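Local coordinates for protein Atg5 (Kluyveromyces marxianus, PDB 3VQI) that takes part in autophagic vesicle formation and cytoplasm-to-vacuole transport, and is the partner to which the ubiquitin-like Atg12 becomes conjugated, at residues Leu48-Pro53 / Ser137-Tyr142; Val83-Pro88 / Leu130-Gly135; Trp147-Phe152 / Pro201-Thr206; Ala210-Thr215 / Asp230-Ser235. All blocks are in the same frame, centred on the assembly; numbering follows the deposited sequence.

Contact 1: residues Leu48-Pro53 / Ser137-Tyr142; sequences LGFYLP and SQIKDY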
loop_
_atom_site.group_PDB
_atom_site.type_symbol
_atom_site.label_atom_id
_atom_site.label_comp_id
_atom_site.label_asym_id
_atom_site.label_seq_id
_atom_site.Cartn_x
_atom_site.Cartn_y
_atom_site.Cartn_z
ATOM N N LEU A 48 3.669 4.186 -3.360
ATOM C CA LEU A 48 4.129 4.528 -4.708
ATOM C C LEU A 48 4.643 5.939 -4.727
ATOM O O LEU A 48 5.639 6.252 -5.388
ATOM C CB LEU A 48 2.991 4.405 -5.724
ATOM C CG LEU A 48 2.850 3.025 -6.356
ATOM C CD1 LEU A 48 1.647 2.984 -7.291
ATOM C CD2 LEU A 48 4.132 2.720 -7.108
ATOM N N GLY A 49 3.958 6.797 -3.980
ATOM C CA GLY A 49 4.351 8.189 -3.913
ATOM C C GLY A 49 5.771 8.403 -3.435
ATOM O O GLY A 49 6.365 9.434 -3.756
ATOM N N PHE A 50 6.329 7.468 -2.664
ATOM C CA PHE A 50 7.699 7.649 -2.187
ATOM C C PHE A 50 8.643 7.586 -3.376
ATOM O O PHE A 50 9.734 8.158 -3.347
ATOM C CB PHE A 50 8.139 6.551 -1.201
ATOM C CG PHE A 50 7.453 6.578 0.141
ATOM C CD1 PHE A 50 6.883 7.736 0.642
ATOM C CD2 PHE A 50 7.435 5.432 0.930
ATOM C CE1 PHE A 50 6.307 7.758 1.927
ATOM C CE2 PHE A 50 6.868 5.433 2.219
ATOM C CZ PHE A 50 6.301 6.597 2.716
ATOM N N TYR A 51 8.227 6.880 -4.425
ATOM C CA TYR A 51 9.083 6.709 -5.599
ATOM C C TYR A 51 8.880 7.724 -6.722
ATOM O O TYR A 51 9.715 7.817 -7.624
ATOM C CB TYR A 51 8.911 5.292 -6.150
ATOM C CG TYR A 51 9.246 4.220 -5.150
ATOM C CD1 TYR A 51 10.564 3.826 -4.936
ATOM C CD2 TYR A 51 8.251 3.636 -4.367
ATOM C CE1 TYR A 51 10.889 2.879 -3.959
ATOM C CE2 TYR A 51 8.561 2.685 -3.385
ATOM C CZ TYR A 51 9.885 2.310 -3.186
ATOM O OH TYR A 51 10.199 1.365 -2.227
ATOM N N LEU A 52 7.791 8.485 -6.653
ATOM C CA LEU A 52 7.459 9.479 -7.670
ATOM C C LEU A 52 8.596 10.392 -8.137
ATOM O O LEU A 52 8.963 10.355 -9.305
ATOM C CB LEU A 52 6.279 10.339 -7.208
ATOM C CG LEU A 52 5.133 10.517 -8.208
ATOM C CD1 LEU A 52 4.337 11.762 -7.850
ATOM C CD2 LEU A 52 5.685 10.637 -9.607
ATOM N N PRO A 53 9.160 11.230 -7.249
ATOM C CA PRO A 53 10.251 12.114 -7.688
ATOM C C PRO A 53 11.488 11.442 -8.273
ATOM O O PRO A 53 12.149 11.992 -9.151
ATOM C CB PRO A 53 10.574 12.935 -6.434
ATOM C CG PRO A 53 10.000 12.133 -5.308
ATOM C CD PRO A 53 8.735 11.580 -5.885
ATOM N N SER A 137 4.929 14.918 3.134
ATOM C CA SER A 137 4.077 15.583 4.117
ATOM C C SER A 137 2.658 15.053 3.981
ATOM O O SER A 137 2.030 14.641 4.954
ATOM C CB SER A 137 4.070 17.088 3.863
ATOM O OG SER A 137 5.316 17.512 3.329
ATOM N N GLN A 138 2.163 15.056 2.754
ATOM C CA GLN A 138 0.810 14.596 2.471
ATOM C C GLN A 138 0.634 13.109 2.738
ATOM O O GLN A 138 -0.371 12.696 3.328
ATOM C CB GLN A 138 0.462 14.897 1.020
ATOM C CG GLN A 138 -0.993 14.726 0.676
ATOM C CD GLN A 138 -1.271 15.077 -0.777
ATOM O OE1 GLN A 138 -0.490 15.785 -1.417
ATOM N NE2 GLN A 138 -2.384 14.596 -1.300
ATOM N N ILE A 139 1.604 12.307 2.299
ATOM C CA ILE A 139 1.523 10.876 2.503
ATOM C C ILE A 139 1.505 10.600 3.998
ATOM O O ILE A 139 0.811 9.704 4.482
ATOM C CB ILE A 139 2.725 10.143 1.850
ATOM C CG1 ILE A 139 2.695 10.334 0.334
ATOM C CG2 ILE A 139 2.683 8.665 2.180
ATOM C CD1 ILE A 139 3.791 9.605 -0.393
ATOM N N LYS A 140 2.285 11.391 4.726
ATOM C CA LYS A 140 2.392 11.273 6.175
ATOM C C LYS A 140 0.997 11.436 6.786
ATOM O O LYS A 140 0.479 10.521 7.427
ATOM C CB LYS A 140 3.345 12.359 6.680
ATOM C CG LYS A 140 3.773 12.280 8.145
ATOM C CD LYS A 140 4.762 13.413 8.414
ATOM C CE LYS A 140 5.160 13.543 9.877
ATOM N NZ LYS A 140 6.177 14.641 10.015
ATOM N N ASP A 141 0.390 12.598 6.567
ATOM C CA ASP A 141 -0.942 12.876 7.086
ATOM C C ASP A 141 -1.924 11.757 6.842
ATOM O O ASP A 141 -2.649 11.355 7.750
ATOM C CB ASP A 141 -1.516 14.133 6.456
ATOM C CG ASP A 141 -1.275 15.350 7.285
ATOM O OD1 ASP A 141 -0.096 15.753 7.420
ATOM O OD2 ASP A 141 -2.272 15.896 7.810
ATOM N N TYR A 142 -1.961 11.255 5.615
ATOM C CA TYR A 142 -2.893 10.193 5.291
ATOM C C TYR A 142 -2.556 8.912 6.025
ATOM O O TYR A 142 -3.423 8.308 6.649
ATOM C CB TYR A 142 -2.929 9.956 3.780
ATOM C CG TYR A 142 -3.899 8.883 3.322
ATOM C CD1 TYR A 142 -3.497 7.555 3.197
ATOM C CD2 TYR A 142 -5.215 9.209 2.982
ATOM C CE1 TYR A 142 -4.378 6.572 2.740
ATOM C CE2 TYR A 142 -6.108 8.236 2.525
ATOM C CZ TYR A 142 -5.684 6.924 2.405
ATOM O OH TYR A 142 -6.565 5.967 1.945
#

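Contact 2: residues Val83-Pro88 / Leu130-Gly135; sequences VPWEYP and LPLVDG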
loop_
_atom_site.group_PDB
_atom_site.type_symbol
_atom_site.label_atom_id
_atom_site.label_comp_id
_atom_site.label_asym_id
_atom_site.label_seq_id
_atom_site.Cartn_x
_atom_site.Cartn_y
_atom_site.Cartn_z
ATOM N N VAL A 83 -3.494 4.315 -10.985
ATOM C CA VAL A 83 -3.257 3.475 -9.821
ATOM C C VAL A 83 -3.637 4.244 -8.564
ATOM O O VAL A 83 -3.209 5.377 -8.379
ATOM C CB VAL A 83 -1.785 3.061 -9.710
ATOM C CG1 VAL A 83 -1.566 2.280 -8.414
ATOM C CG2 VAL A 83 -1.401 2.202 -10.908
ATOM N N PRO A 84 -4.463 3.637 -7.694
ATOM C CA PRO A 84 -4.943 4.212 -6.432
ATOM C C PRO A 84 -3.783 4.149 -5.479
ATOM O O PRO A 84 -3.769 3.284 -4.595
ATOM C CB PRO A 84 -6.041 3.242 -5.981
ATOM C CG PRO A 84 -6.349 2.409 -7.202
ATOM C CD PRO A 84 -5.005 2.285 -7.876
ATOM N N TRP A 85 -2.818 5.051 -5.650
ATOM C CA TRP A 85 -1.629 5.024 -4.819
ATOM C C TRP A 85 -1.688 5.250 -3.297
ATOM O O TRP A 85 -0.652 5.196 -2.636
ATOM C CB TRP A 85 -0.560 5.927 -5.423
ATOM C CG TRP A 85 -0.984 7.291 -5.773
ATOM C CD1 TRP A 85 -2.189 7.878 -5.536
ATOM C CD2 TRP A 85 -0.190 8.253 -6.460
ATOM N NE1 TRP A 85 -2.198 9.160 -6.039
ATOM C CE2 TRP A 85 -0.981 9.414 -6.613
ATOM C CE3 TRP A 85 1.120 8.249 -6.963
ATOM C CZ2 TRP A 85 -0.506 10.557 -7.250
ATOM C CZ3 TRP A 85 1.593 9.385 -7.597
ATOM C CH2 TRP A 85 0.780 10.525 -7.735
ATOM N N GLU A 86 -2.873 5.481 -2.743
ATOM C CA GLU A 86 -2.996 5.646 -1.301
ATOM C C GLU A 86 -2.973 4.280 -0.600
ATOM O O GLU A 86 -3.205 4.183 0.605
ATOM C CB GLU A 86 -4.287 6.404 -0.917
ATOM C CG GLU A 86 -5.589 5.683 -1.197
ATOM C CD GLU A 86 -6.086 5.872 -2.623
ATOM O OE1 GLU A 86 -7.270 5.550 -2.875
ATOM O OE2 GLU A 86 -5.304 6.336 -3.486
ATOM N N TYR A 87 -2.712 3.222 -1.362
ATOM C CA TYR A 87 -2.612 1.891 -0.792
ATOM C C TYR A 87 -1.171 1.451 -0.958
ATOM O O TYR A 87 -0.498 1.854 -1.904
ATOM C CB TYR A 87 -3.541 0.911 -1.510
ATOM C CG TYR A 87 -4.998 1.206 -1.282
ATOM C CD1 TYR A 87 -5.764 1.851 -2.257
ATOM C CD2 TYR A 87 -5.603 0.892 -0.065
ATOM C CE1 TYR A 87 -7.103 2.182 -2.025
ATOM C CE2 TYR A 87 -6.938 1.220 0.183
ATOM C CZ TYR A 87 -7.676 1.864 -0.802
ATOM O OH TYR A 87 -8.980 2.195 -0.550
ATOM N N PRO A 88 -0.660 0.636 -0.028
ATOM C CA PRO A 88 0.736 0.226 -0.214
ATOM C C PRO A 88 0.990 -0.461 -1.552
ATOM O O PRO A 88 0.096 -1.106 -2.108
ATOM C CB PRO A 88 1.005 -0.685 0.990
ATOM C CG PRO A 88 -0.388 -0.994 1.559
ATOM C CD PRO A 88 -1.161 0.250 1.304
ATOM N N LEU A 130 -6.678 10.094 -6.075
ATOM C CA LEU A 130 -6.394 11.182 -5.138
ATOM C C LEU A 130 -5.119 11.875 -5.576
ATOM O O LEU A 130 -4.080 11.241 -5.737
ATOM C CB LEU A 130 -6.191 10.663 -3.716
ATOM C CG LEU A 130 -7.390 10.160 -2.923
ATOM C CD1 LEU A 130 -6.896 9.456 -1.659
ATOM C CD2 LEU A 130 -8.297 11.340 -2.572
ATOM N N PRO A 131 -5.189 13.190 -5.794
ATOM C CA PRO A 131 -4.015 13.956 -6.216
ATOM C C PRO A 131 -2.939 14.045 -5.133
ATOM O O PRO A 131 -3.238 14.277 -3.969
ATOM C CB PRO A 131 -4.604 15.324 -6.569
ATOM C CG PRO A 131 -5.855 15.399 -5.774
ATOM C CD PRO A 131 -6.410 14.012 -5.850
ATOM N N LEU A 132 -1.688 13.834 -5.521
ATOM C CA LEU A 132 -0.580 13.919 -4.582
ATOM C C LEU A 132 0.039 15.286 -4.844
ATOM O O LEU A 132 0.634 15.516 -5.893
ATOM C CB LEU A 132 0.451 12.820 -4.852
ATOM C CG LEU A 132 1.253 12.298 -3.658
ATOM C CD1 LEU A 132 2.628 11.853 -4.134
ATOM C CD2 LEU A 132 1.391 13.369 -2.604
ATOM N N VAL A 133 -0.096 16.190 -3.887
ATOM C CA VAL A 133 0.407 17.542 -4.059
ATOM C C VAL A 133 1.525 17.969 -3.119
ATOM O O VAL A 133 2.306 18.851 -3.449
ATOM C CB VAL A 133 -0.749 18.543 -3.911
ATOM C CG1 VAL A 133 -0.234 19.964 -4.066
ATOM C CG2 VAL A 133 -1.834 18.229 -4.925
ATOM N N ASP A 134 1.611 17.361 -1.947
ATOM C CA ASP A 134 2.648 17.758 -1.011
ATOM C C ASP A 134 3.604 16.657 -0.604
ATOM O O ASP A 134 4.044 16.601 0.543
ATOM C CB ASP A 134 2.012 18.376 0.233
ATOM C CG ASP A 134 1.568 19.799 0.003
ATOM O OD1 ASP A 134 0.806 20.325 0.841
ATOM O OD2 ASP A 134 1.990 20.394 -1.014
ATOM N N GLY A 135 3.930 15.788 -1.550
ATOM C CA GLY A 135 4.851 14.712 -1.271
ATOM C C GLY A 135 4.696 14.024 0.068
ATOM O O GLY A 135 3.579 13.788 0.540
#

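Contact 3: residues Trp147-Phe152 / Pro201-Thr206; sequences WKQACF and PVRVWT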
loop_
_atom_site.group_PDB
_atom_site.type_symbol
_atom_site.label_atom_id
_atom_site.label_comp_id
_atom_site.label_asym_id
_atom_site.label_seq_id
_atom_site.Cartn_x
_atom_site.Cartn_y
_atom_site.Cartn_z
ATOM N N TRP A 147 -3.810 5.023 10.637
ATOM C CA TRP A 147 -3.536 4.372 11.917
ATOM C C TRP A 147 -4.498 4.880 12.971
ATOM O O TRP A 147 -4.977 4.126 13.816
ATOM C CB TRP A 147 -2.094 4.633 12.366
ATOM C CG TRP A 147 -1.185 3.530 11.970
ATOM C CD1 TRP A 147 -0.309 3.527 10.933
ATOM C CD2 TRP A 147 -1.136 2.221 12.549
ATOM N NE1 TRP A 147 0.283 2.293 10.820
ATOM C CE2 TRP A 147 -0.205 1.471 11.801
ATOM C CE3 TRP A 147 -1.788 1.608 13.630
ATOM C CZ2 TRP A 147 0.095 0.129 12.095
ATOM C CZ3 TRP A 147 -1.490 0.273 13.928
ATOM C CH2 TRP A 147 -0.554 -0.450 13.158
ATOM N N LYS A 148 -4.775 6.173 12.904
ATOM C CA LYS A 148 -5.690 6.805 13.826
ATOM C C LYS A 148 -7.011 6.070 13.678
ATOM O O LYS A 148 -7.870 6.152 14.549
ATOM C CB LYS A 148 -5.852 8.281 13.451
ATOM C CG LYS A 148 -6.502 9.166 14.513
ATOM C CD LYS A 148 -6.233 10.643 14.199
ATOM C CE LYS A 148 -6.698 11.576 15.312
ATOM N NZ LYS A 148 -6.241 12.976 15.050
ATOM N N GLN A 149 -7.151 5.345 12.568
ATOM C CA GLN A 149 -8.362 4.586 12.259
ATOM C C GLN A 149 -8.246 3.121 12.644
ATOM O O GLN A 149 -9.109 2.589 13.330
ATOM C CB GLN A 149 -8.681 4.691 10.764
ATOM C CG GLN A 149 -9.980 4.013 10.341
ATOM C CD GLN A 149 -10.376 4.321 8.896
ATOM O OE1 GLN A 149 -10.367 5.481 8.468
ATOM N NE2 GLN A 149 -10.738 3.282 8.144
ATOM N N ALA A 150 -7.192 2.459 12.189
ATOM C CA ALA A 150 -7.002 1.051 12.515
ATOM C C ALA A 150 -6.965 0.890 14.036
ATOM O O ALA A 150 -7.138 -0.204 14.572
ATOM C CB ALA A 150 -5.706 0.542 11.898
ATOM N N CYS A 151 -6.740 2.006 14.720
ATOM C CA CYS A 151 -6.670 2.025 16.174
ATOM C C CYS A 151 -8.077 1.802 16.745
ATOM O O CYS A 151 -8.296 0.882 17.542
ATOM C CB CYS A 151 -6.094 3.370 16.635
ATOM S SG CYS A 151 -5.456 3.398 18.329
ATOM N N PHE A 152 -9.018 2.651 16.328
ATOM C CA PHE A 152 -10.415 2.556 16.751
ATOM C C PHE A 152 -10.919 1.138 16.555
ATOM O O PHE A 152 -11.575 0.563 17.422
ATOM C CB PHE A 152 -11.279 3.485 15.912
ATOM C CG PHE A 152 -11.219 4.916 16.328
ATOM C CD1 PHE A 152 -11.776 5.323 17.537
ATOM C CD2 PHE A 152 -10.653 5.872 15.491
ATOM C CE1 PHE A 152 -11.780 6.664 17.904
ATOM C CE2 PHE A 152 -10.650 7.219 15.846
ATOM C CZ PHE A 152 -11.216 7.616 17.055
ATOM N N PRO A 201 -8.613 -4.572 11.868
ATOM C CA PRO A 201 -8.643 -3.839 10.592
ATOM C C PRO A 201 -8.468 -4.740 9.369
ATOM O O PRO A 201 -7.375 -5.240 9.106
ATOM C CB PRO A 201 -7.495 -2.842 10.738
ATOM C CG PRO A 201 -7.432 -2.617 12.229
ATOM C CD PRO A 201 -7.568 -4.024 12.750
ATOM N N VAL A 202 -9.548 -4.951 8.626
ATOM C CA VAL A 202 -9.476 -5.794 7.447
ATOM C C VAL A 202 -10.098 -5.119 6.243
ATOM O O VAL A 202 -11.110 -4.417 6.353
ATOM C CB VAL A 202 -10.196 -7.131 7.651
ATOM C CG1 VAL A 202 -9.889 -8.061 6.488
ATOM C CG2 VAL A 202 -9.765 -7.759 8.946
ATOM N N ARG A 203 -9.479 -5.335 5.089
ATOM C CA ARG A 203 -9.965 -4.765 3.843
ATOM C C ARG A 203 -9.836 -5.817 2.773
ATOM O O ARG A 203 -8.776 -6.427 2.612
ATOM C CB ARG A 203 -9.170 -3.511 3.483
ATOM C CG ARG A 203 -9.594 -2.305 4.300
ATOM C CD ARG A 203 -8.689 -1.116 4.078
ATOM N NE ARG A 203 -9.168 0.040 4.823
ATOM C CZ ARG A 203 -8.504 1.184 4.927
ATOM N NH1 ARG A 203 -7.325 1.325 4.333
ATOM N NH2 ARG A 203 -9.028 2.187 5.613
ATOM N N VAL A 204 -10.930 -6.043 2.056
ATOM C CA VAL A 204 -10.944 -7.049 1.006
ATOM C C VAL A 204 -11.161 -6.409 -0.356
ATOM O O VAL A 204 -11.952 -5.475 -0.488
ATOM C CB VAL A 204 -12.070 -8.078 1.251
ATOM C CG1 VAL A 204 -11.933 -9.240 0.278
ATOM C CG2 VAL A 204 -12.026 -8.567 2.690
ATOM N N TRP A 205 -10.446 -6.908 -1.361
ATOM C CA TRP A 205 -10.577 -6.393 -2.721
ATOM C C TRP A 205 -11.402 -7.369 -3.526
ATOM O O TRP A 205 -11.170 -8.577 -3.471
ATOM C CB TRP A 205 -9.216 -6.231 -3.405
ATOM C CG TRP A 205 -8.395 -5.097 -2.883
ATOM C CD1 TRP A 205 -7.391 -5.167 -1.958
ATOM C CD2 TRP A 205 -8.495 -3.715 -3.265
ATOM N NE1 TRP A 205 -6.855 -3.919 -1.745
ATOM C CE2 TRP A 205 -7.509 -3.011 -2.532
ATOM C CE3 TRP A 205 -9.318 -3.006 -4.152
ATOM C CZ2 TRP A 205 -7.325 -1.626 -2.667
ATOM C CZ3 TRP A 205 -9.132 -1.633 -4.283
ATOM C CH2 TRP A 205 -8.142 -0.959 -3.544
ATOM N N THR A 206 -12.372 -6.839 -4.264
ATOM C CA THR A 206 -13.240 -7.652 -5.104
ATOM C C THR A 206 -12.563 -7.925 -6.438
ATOM O O THR A 206 -11.430 -7.496 -6.674
ATOM C CB THR A 206 -14.553 -6.938 -5.385
ATOM O OG1 THR A 206 -14.285 -5.682 -6.027
ATOM C CG2 THR A 206 -15.303 -6.700 -4.095
#

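Contact 4: residues Ala210-Thr215 / Asp230-Ser235; sequences AVLQPT and DSIKLS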
loop_
_atom_site.group_PDB
_atom_site.type_symbol
_atom_site.label_atom_id
_atom_site.label_comp_id
_atom_site.label_asym_id
_atom_site.label_seq_id
_atom_site.Cartn_x
_atom_site.Cartn_y
_atom_site.Cartn_z
ATOM N N ALA A 210 -12.704 -3.151 -6.082
ATOM C CA ALA A 210 -13.401 -2.329 -5.101
ATOM C C ALA A 210 -12.991 -2.856 -3.722
ATOM O O ALA A 210 -12.718 -4.052 -3.579
ATOM C CB ALA A 210 -14.915 -2.457 -5.289
ATOM N N VAL A 211 -12.935 -1.978 -2.717
ATOM C CA VAL A 211 -12.568 -2.404 -1.361
ATOM C C VAL A 211 -13.692 -2.414 -0.351
ATOM O O VAL A 211 -14.419 -1.440 -0.197
ATOM C CB VAL A 211 -11.452 -1.536 -0.703
ATOM C CG1 VAL A 211 -10.117 -2.123 -0.988
ATOM C CG2 VAL A 211 -11.530 -0.103 -1.181
ATOM N N LEU A 212 -13.807 -3.530 0.349
ATOM C CA LEU A 212 -14.791 -3.683 1.397
ATOM C C LEU A 212 -13.999 -3.631 2.698
ATOM O O LEU A 212 -12.842 -4.076 2.755
ATOM C CB LEU A 212 -15.508 -5.036 1.278
ATOM C CG LEU A 212 -16.537 -5.226 0.150
ATOM C CD1 LEU A 212 -15.865 -5.167 -1.208
ATOM C CD2 LEU A 212 -17.227 -6.559 0.316
ATOM N N GLN A 213 -14.604 -3.059 3.732
ATOM C CA GLN A 213 -13.958 -2.993 5.029
ATOM C C GLN A 213 -14.887 -3.679 6.031
ATOM O O GLN A 213 -15.565 -3.031 6.836
ATOM C CB GLN A 213 -13.679 -1.547 5.428
ATOM C CG GLN A 213 -12.590 -1.436 6.479
ATOM C CD GLN A 213 -12.172 -0.009 6.732
ATOM O OE1 GLN A 213 -11.559 0.634 5.878
ATOM N NE2 GLN A 213 -12.508 0.504 7.908
ATOM N N PRO A 214 -14.906 -5.021 5.989
ATOM C CA PRO A 214 -15.681 -5.965 6.798
ATOM C C PRO A 214 -15.458 -5.790 8.288
ATOM O O PRO A 214 -14.315 -5.831 8.743
ATOM C CB PRO A 214 -15.156 -7.332 6.355
ATOM C CG PRO A 214 -14.476 -7.074 5.053
ATOM C CD PRO A 214 -13.856 -5.737 5.247
ATOM N N THR A 215 -16.536 -5.605 9.048
ATOM C CA THR A 215 -16.407 -5.486 10.496
ATOM C C THR A 215 -16.126 -6.897 10.998
ATOM O O THR A 215 -16.987 -7.773 10.919
ATOM C CB THR A 215 -17.699 -4.965 11.163
ATOM O OG1 THR A 215 -17.817 -3.553 10.945
ATOM C CG2 THR A 215 -17.676 -5.240 12.662
ATOM N N ASP A 230 -17.414 -15.826 2.968
ATOM C CA ASP A 230 -18.824 -16.197 2.914
ATOM C C ASP A 230 -19.693 -15.095 3.494
ATOM O O ASP A 230 -20.609 -14.607 2.841
ATOM C CB ASP A 230 -19.085 -17.484 3.698
ATOM C CG ASP A 230 -18.404 -18.686 3.089
ATOM O OD1 ASP A 230 -18.146 -18.670 1.865
ATOM O OD2 ASP A 230 -18.144 -19.657 3.834
ATOM N N SER A 231 -19.399 -14.706 4.728
ATOM C CA SER A 231 -20.164 -13.667 5.402
ATOM C C SER A 231 -20.212 -12.352 4.629
ATOM O O SER A 231 -20.959 -11.442 4.993
ATOM C CB SER A 231 -19.592 -13.429 6.803
ATOM O OG SER A 231 -18.191 -13.230 6.757
ATOM N N ILE A 232 -19.426 -12.253 3.560
ATOM C CA ILE A 232 -19.389 -11.029 2.767
ATOM C C ILE A 232 -19.655 -11.284 1.279
ATOM O O ILE A 232 -19.490 -10.399 0.435
ATOM C CB ILE A 232 -18.033 -10.294 2.976
ATOM C CG1 ILE A 232 -18.205 -8.807 2.670
ATOM C CG2 ILE A 232 -16.941 -10.914 2.106
ATOM C CD1 ILE A 232 -17.136 -7.946 3.281
ATOM N N LYS A 233 -20.084 -12.506 0.977
ATOM C CA LYS A 233 -20.416 -12.913 -0.384
ATOM C C LYS A 233 -19.260 -12.755 -1.363
ATOM O O LYS A 233 -19.367 -12.004 -2.335
ATOM C CB LYS A 233 -21.622 -12.107 -0.891
ATOM N N LEU A 234 -18.163 -13.470 -1.127
ATOM C CA LEU A 234 -17.007 -13.366 -2.012
ATOM C C LEU A 234 -16.235 -14.671 -2.217
ATOM O O LEU A 234 -15.089 -14.652 -2.674
ATOM C CB LEU A 234 -16.056 -12.272 -1.500
ATOM C CG LEU A 234 -16.604 -10.839 -1.499
ATOM C CD1 LEU A 234 -15.656 -9.920 -0.761
ATOM C CD2 LEU A 234 -16.799 -10.364 -2.928
ATOM N N SER A 235 -16.856 -15.801 -1.888
ATOM C CA SER A 235 -16.197 -17.094 -2.060
ATOM C C SER A 235 -16.408 -17.630 -3.476
ATOM O O SER A 235 -17.283 -17.158 -4.196
ATOM C CB SER A 235 -16.725 -18.108 -1.038
ATOM O OG SER A 235 -16.304 -17.783 0.274
#

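Contact 1: residues Leu48-Pro53 / Ser137-Tyr142
The ring of Phe50 meets Ile139 obliquely, through the ring's CD1-CE1 side. Two methyl groups of the isoleucine share the work: Phe50 CE1 lies 3.7 Å from Ile139 CG2, and Phe50 CD1 is 3.8 Å from Ile139 CD1. Beyond the two segments the same ring meets His136, the two planes nearly parallel at about 10°, and it also touches Ile176 and Leu177 of helix 166-178.

Ile139 points at helix 48-59. Its CG1 branch stands anti to the carbonyl carbon (chi1 -64°) and runs on extended, which carries CD1 to the backbone of Gly49, 3.8 Å from Gly49 C. The helices come close here, with the CA atoms of Gly49 and Ile139 7.5 Å apart, and the isoleucine methyl packs directly on the glycine backbone, where no side chain stands between the helices. Gly49 N also bonds to a bound HEPES molecule, probably from the crystallisation liquor.

No hydrogen bond crosses the contact; Ile139 also touches Trp173 of helix 166-178. This is helix-to-helix packing at a glycine, joining helix 48-59 of the ubiquitin-like UblA domain to the first long helix of the alpha-helical bundle region.

Contact 2: residues Val83-Pro88 / Leu130-Gly135
Trp85 NE1 donates to the backbone oxygen of Leu130 over 2.8 Å, and the bond is straight, with an N-H...O angle of 166°. The oxygen sits at the edge of the indole, almost in the ring plane, and the N-H meets it nearly head-on, at a C=O...N angle of 164°. Trp85 belongs to a type I beta turn, Pro84 to Tyr87, in the UblA domain between strand 81-82 and helix 89-96; its partner lies in the connection that leads into helix 135-155.

The six-membered half of the indole packs on Leu132. Trp85 CZ2 lies 3.4 Å from Leu132 CB, while Leu132 CD1 hangs over the rim of one ring face, 4.2 Å above the plane. The tryptophan CG stands between the backbone N and the carbonyl carbon (chi1 50°), and this swings the indole across to the 130-135 connection. Leu48 and Leu52 of helix 48-59 also touch the ring. With an alanine here the Leu130 oxygen would probably lose its indole donor, and a gap would be likely to open beside Leu132 and Leu52.

Glu86 makes the other contact. Its chain bends at chi2 and crosses the side chain of Leu130 at about a right angle, and one leucine methyl lies against it from CB to the carboxylate, a van der Waals contact. Tyr142 of helix 135-155 touches the same glutamate side chain. The nearest atoms of this pair are Leu130 CD1 and Glu86 CD, 3.8 Å apart.

Contact 3: residues Trp147-Phe152 / Pro201-Thr206
Pro201 packs its CG, and more loosely its CB, on Ala150, and this is the apolar part of the contact. Pro201 CG lies 3.6 Å from Ala150 CB and 3.4 Å from Ala150 O, so the ring carbon rests on both the methyl and the backbone carbonyl of the helix. The CA atoms of Ala150 and Pro201 are 5.5 Å apart.

Further along, the side chains of Gln149 and Arg203 come close, crossing at about a right angle with the amide and guanidinium planes 77° apart. The glutamine CG stands anti to its own N (chi1 -176°) and the chain runs on extended, which brings the amide to the edge of the guanidinium.

What positions Arg203 lies mostly in the next shell: NE bonds to Gln213, NH1 to the hydroxyl of Tyr270 and NH2 to Gln146, while Phe268 offers a cation-pi contact. The buried charge is thus held in place from several directions. Pro201 also touches Ile153, Leu154 and Phe268. The contact seats the first strand of the ubiquitin-like UblB domain, 202-205, against the long helix of the alpha-helical bundle region.

Contact 4: residues Ala210-Thr215 / Asp230-Ser235
Segments 210-215 and 230-235 come together without any backbone bond between them; their nearest CA atoms, those of Pro214 and Ile232, are 7.5 Å apart. The first carries strand 211-212, and the second leads off the end of helix 225-230. A type I turn runs from Asp230 to Lys233, whose N bonds to Asp230 O, and Lys233 with its positive phi is the C-prime residue of a Schellman motif in which Leu234 N returns to Leu229 O. Ser235 OG gives a hydrogen bond to Asp230 OD1 over 2.6 Å, reaching the carboxylate from above its plane.

This turn presents Ile232 and Leu234 to the strand. Ile232 CD1 inserts between Leu212 and Pro214: it lies 3.3 Å from Leu212 CD2 and the same distance from Pro214 CG. Its CG1 stands anti to the backbone N (chi1 -156°), which carries CD1 to Leu212 and Pro214. The side chains of Leu212 and Ile232 lie alongside one another, pointing opposite ways, and Leu234 CD1 adds a longer touch, 3.9 Å from Leu212 CD2. Val204 of the neighbouring strand also touches Pro214 and Leu234.

All the cross-contact touches are between carbon atoms, so the turn is held to the edge strand by apolar packing at the protein surface, while the hydrogen bonds described here stay within the turn and helix end.

How the contacts relate
Contacts 1, 3 and 4 follow in series along the chain, from the UblA domain to the UblB domain, with contact 2 nested in the loop that contact 1 closes. Contacts 1 and 2 lie about 7 Å apart between centres; Gln138 of contact 1 bonds to the backbone of Val133 and Pro131 in contact 2. Helix 135-155 serves both contact 1 and contact 3, whose centres are about 19 Å apart. Contacts 3 and 4, about 13 Å apart between centres, share the UblB sheet through neighbouring strands 202-205 and 211-212, joined by the backbone bond between Val204 O and Leu212 N. Tyr87 of contact 2 packs on Trp205 and Val211, tying the two ubiquitin-like domains together directly as well as through the helical region.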